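Local coordinates for protein TruD (Uncultured prochloron, PDB 4BS9) that probably uses ATP to turn peptide side chains into heterocycles during the biosynthesis of cyanobactins such as trunkamide, at residues A[30-34]-A[74-79]. Numbering follows the deposited sequence.
Sequences NHALT and LVEKGY
Tyr79 sends the edge of its ring against a face of the His31 imidazole in a T-shaped pair, centroids 4.8 Å apart and planes at 66°. Tyr79 CE1 lies over that face, displaced toward its rim and nearest His31 CG; the phenol OH reaches on to His31 ND1, 2.8 Å away. With CG anti to its carbonyl carbon (chi1 -60°), His31 swings its ring beside the backbone N and presents this face to the tyrosine. At the other ortho carbon of the phenol, Leu33 comes in obliquely, its CD2 methyl 3.8 Å from Tyr79 CE2, while its CD1 methyl meets CD2 of Leu74 at 3.8 Å; Lys77 O lies over the opposite face of the phenol. These residues tie the last strand of a three-stranded antiparallel sheet to the end of helix 64-76 within the winged helix-turn-helix domain. The helix closes in a Schellman motif, with bonds from Tyr79 N to Leu74 O and from Gly78 N to Val75 O; Gly78, at positive phi, leads the chain into Tyr79, whose side chain points toward the strand. Were His31 an alanine, the CE1 edge of Tyr79 would probably lose the imidazole face it rests on, leaving the phenol freer to shift. Phe12 touches both rings.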
loop_
_atom_site.group_PDB
_atom_site.type_symbol
_atom_site.label_atom_id
_atom_site.label_comp_id
_atom_site.label_asym_id
_atom_site.label_seq_id
_atom_site.Cartn_x
_atom_site.Cartn_y
_atom_site.Cartn_z
ATOM N N ASN A 30 -22.243 -14.113 -2.822
ATOM C CA ASN A 30 -23.378 -14.801 -3.440
ATOM C C ASN A 30 -23.011 -16.201 -3.944
ATOM O O ASN A 30 -21.839 -16.552 -4.096
ATOM C CB ASN A 30 -23.896 -13.984 -4.612
ATOM C CG ASN A 30 -24.379 -12.603 -4.196
ATOM O OD1 ASN A 30 -24.909 -12.428 -3.094
ATOM N ND2 ASN A 30 -24.209 -11.613 -5.083
ATOM N N HIS A 31 -24.039 -17.008 -4.181
ATOM C CA HIS A 31 -23.874 -18.363 -4.690
ATOM C C HIS A 31 -25.104 -18.734 -5.483
ATOM O O HIS A 31 -26.212 -18.325 -5.144
ATOM C CB HIS A 31 -23.732 -19.355 -3.545
ATOM C CG HIS A 31 -22.567 -19.088 -2.648
ATOM N ND1 HIS A 31 -21.331 -19.662 -2.844
ATOM C CD2 HIS A 31 -22.456 -18.321 -1.540
ATOM C CE1 HIS A 31 -20.504 -19.254 -1.900
ATOM N NE2 HIS A 31 -21.162 -18.437 -1.097
ATOM N N ALA A 32 -24.909 -19.509 -6.539
ATOM C CA ALA A 32 -26.023 -20.030 -7.300
ATOM C C ALA A 32 -26.052 -21.547 -7.186
ATOM O O ALA A 32 -25.012 -22.192 -7.070
ATOM C CB ALA A 32 -25.919 -19.593 -8.747
ATOM N N LEU A 33 -27.256 -22.108 -7.173
ATOM C CA LEU A 33 -27.435 -23.546 -7.264
ATOM C C LEU A 33 -28.302 -23.844 -8.455
ATOM O O LEU A 33 -29.190 -23.063 -8.800
ATOM C CB LEU A 33 -28.073 -24.105 -6.012
ATOM C CG LEU A 33 -27.168 -24.042 -4.790
ATOM C CD1 LEU A 33 -27.981 -24.418 -3.560
ATOM C CD2 LEU A 33 -25.947 -24.936 -4.939
ATOM N N THR A 34 -28.034 -24.989 -9.076
ATOM C CA THR A 34 -28.689 -25.376 -10.308
ATOM C C THR A 34 -29.261 -26.786 -10.171
ATOM O O THR A 34 -28.546 -27.749 -9.901
ATOM C CB THR A 34 -27.700 -25.284 -11.490
ATOM O OG1 THR A 34 -26.953 -24.069 -11.378
ATOM C CG2 THR A 34 -28.424 -25.307 -12.827
ATOM N N LEU A 74 -25.520 -30.089 0.412
ATOM C CA LEU A 74 -25.600 -28.731 0.938
ATOM C C LEU A 74 -24.780 -28.492 2.224
ATOM O O LEU A 74 -24.323 -27.374 2.472
ATOM C CB LEU A 74 -27.066 -28.366 1.165
ATOM C CG LEU A 74 -27.943 -28.320 -0.098
ATOM C CD1 LEU A 74 -29.423 -28.264 0.277
ATOM C CD2 LEU A 74 -27.578 -27.150 -1.007
ATOM N N VAL A 75 -24.590 -29.539 3.025
ATOM C CA VAL A 75 -23.745 -29.465 4.222
ATOM C C VAL A 75 -22.283 -29.431 3.820
ATOM O O VAL A 75 -21.525 -28.597 4.302
ATOM C CB VAL A 75 -23.987 -30.679 5.141
ATOM C CG1 VAL A 75 -22.963 -30.753 6.269
ATOM C CG2 VAL A 75 -25.392 -30.619 5.717
ATOM N N GLU A 76 -21.904 -30.361 2.945
ATOM C CA GLU A 76 -20.580 -30.403 2.324
ATOM C C GLU A 76 -20.208 -29.096 1.614
ATOM O O GLU A 76 -19.045 -28.708 1.601
ATOM C CB GLU A 76 -20.540 -31.552 1.329
ATOM C CG GLU A 76 -19.239 -31.705 0.560
ATOM C CD GLU A 76 -19.130 -33.057 -0.140
ATOM O OE1 GLU A 76 -20.170 -33.730 -0.344
ATOM O OE2 GLU A 76 -17.998 -33.456 -0.487
ATOM N N LYS A 77 -21.194 -28.429 1.023
ATOM C CA LYS A 77 -20.968 -27.162 0.338
ATOM C C LYS A 77 -21.098 -25.959 1.266
ATOM O O LYS A 77 -20.967 -24.818 0.816
ATOM C CB LYS A 77 -21.949 -27.000 -0.829
ATOM C CG LYS A 77 -21.642 -27.893 -2.023
ATOM C CD LYS A 77 -22.668 -27.737 -3.140
ATOM C CE LYS A 77 -22.391 -28.709 -4.278
ATOM N NZ LYS A 77 -23.304 -28.438 -5.418
ATOM N N GLY A 78 -21.376 -26.202 2.546
ATOM C CA GLY A 78 -21.496 -25.126 3.532
ATOM C C GLY A 78 -22.671 -24.174 3.347
ATOM O O GLY A 78 -22.565 -23.012 3.688
ATOM N N TYR A 79 -23.796 -24.653 2.817
ATOM C CA TYR A 79 -24.999 -23.818 2.694
ATOM C C TYR A 79 -26.061 -24.157 3.740
ATOM O O TYR A 79 -27.116 -23.521 3.772
ATOM C CB TYR A 79 -25.618 -23.933 1.285
ATOM C CG TYR A 79 -24.699 -23.506 0.158
ATOM C CD1 TYR A 79 -24.003 -22.305 0.219
ATOM C CD2 TYR A 79 -24.533 -24.297 -0.974
ATOM C CE1 TYR A 79 -23.161 -21.912 -0.807
ATOM C CE2 TYR A 79 -23.696 -23.911 -2.005
ATOM C CZ TYR A 79 -23.013 -22.717 -1.920
ATOM O OH TYR A 79 -22.176 -22.318 -2.942
#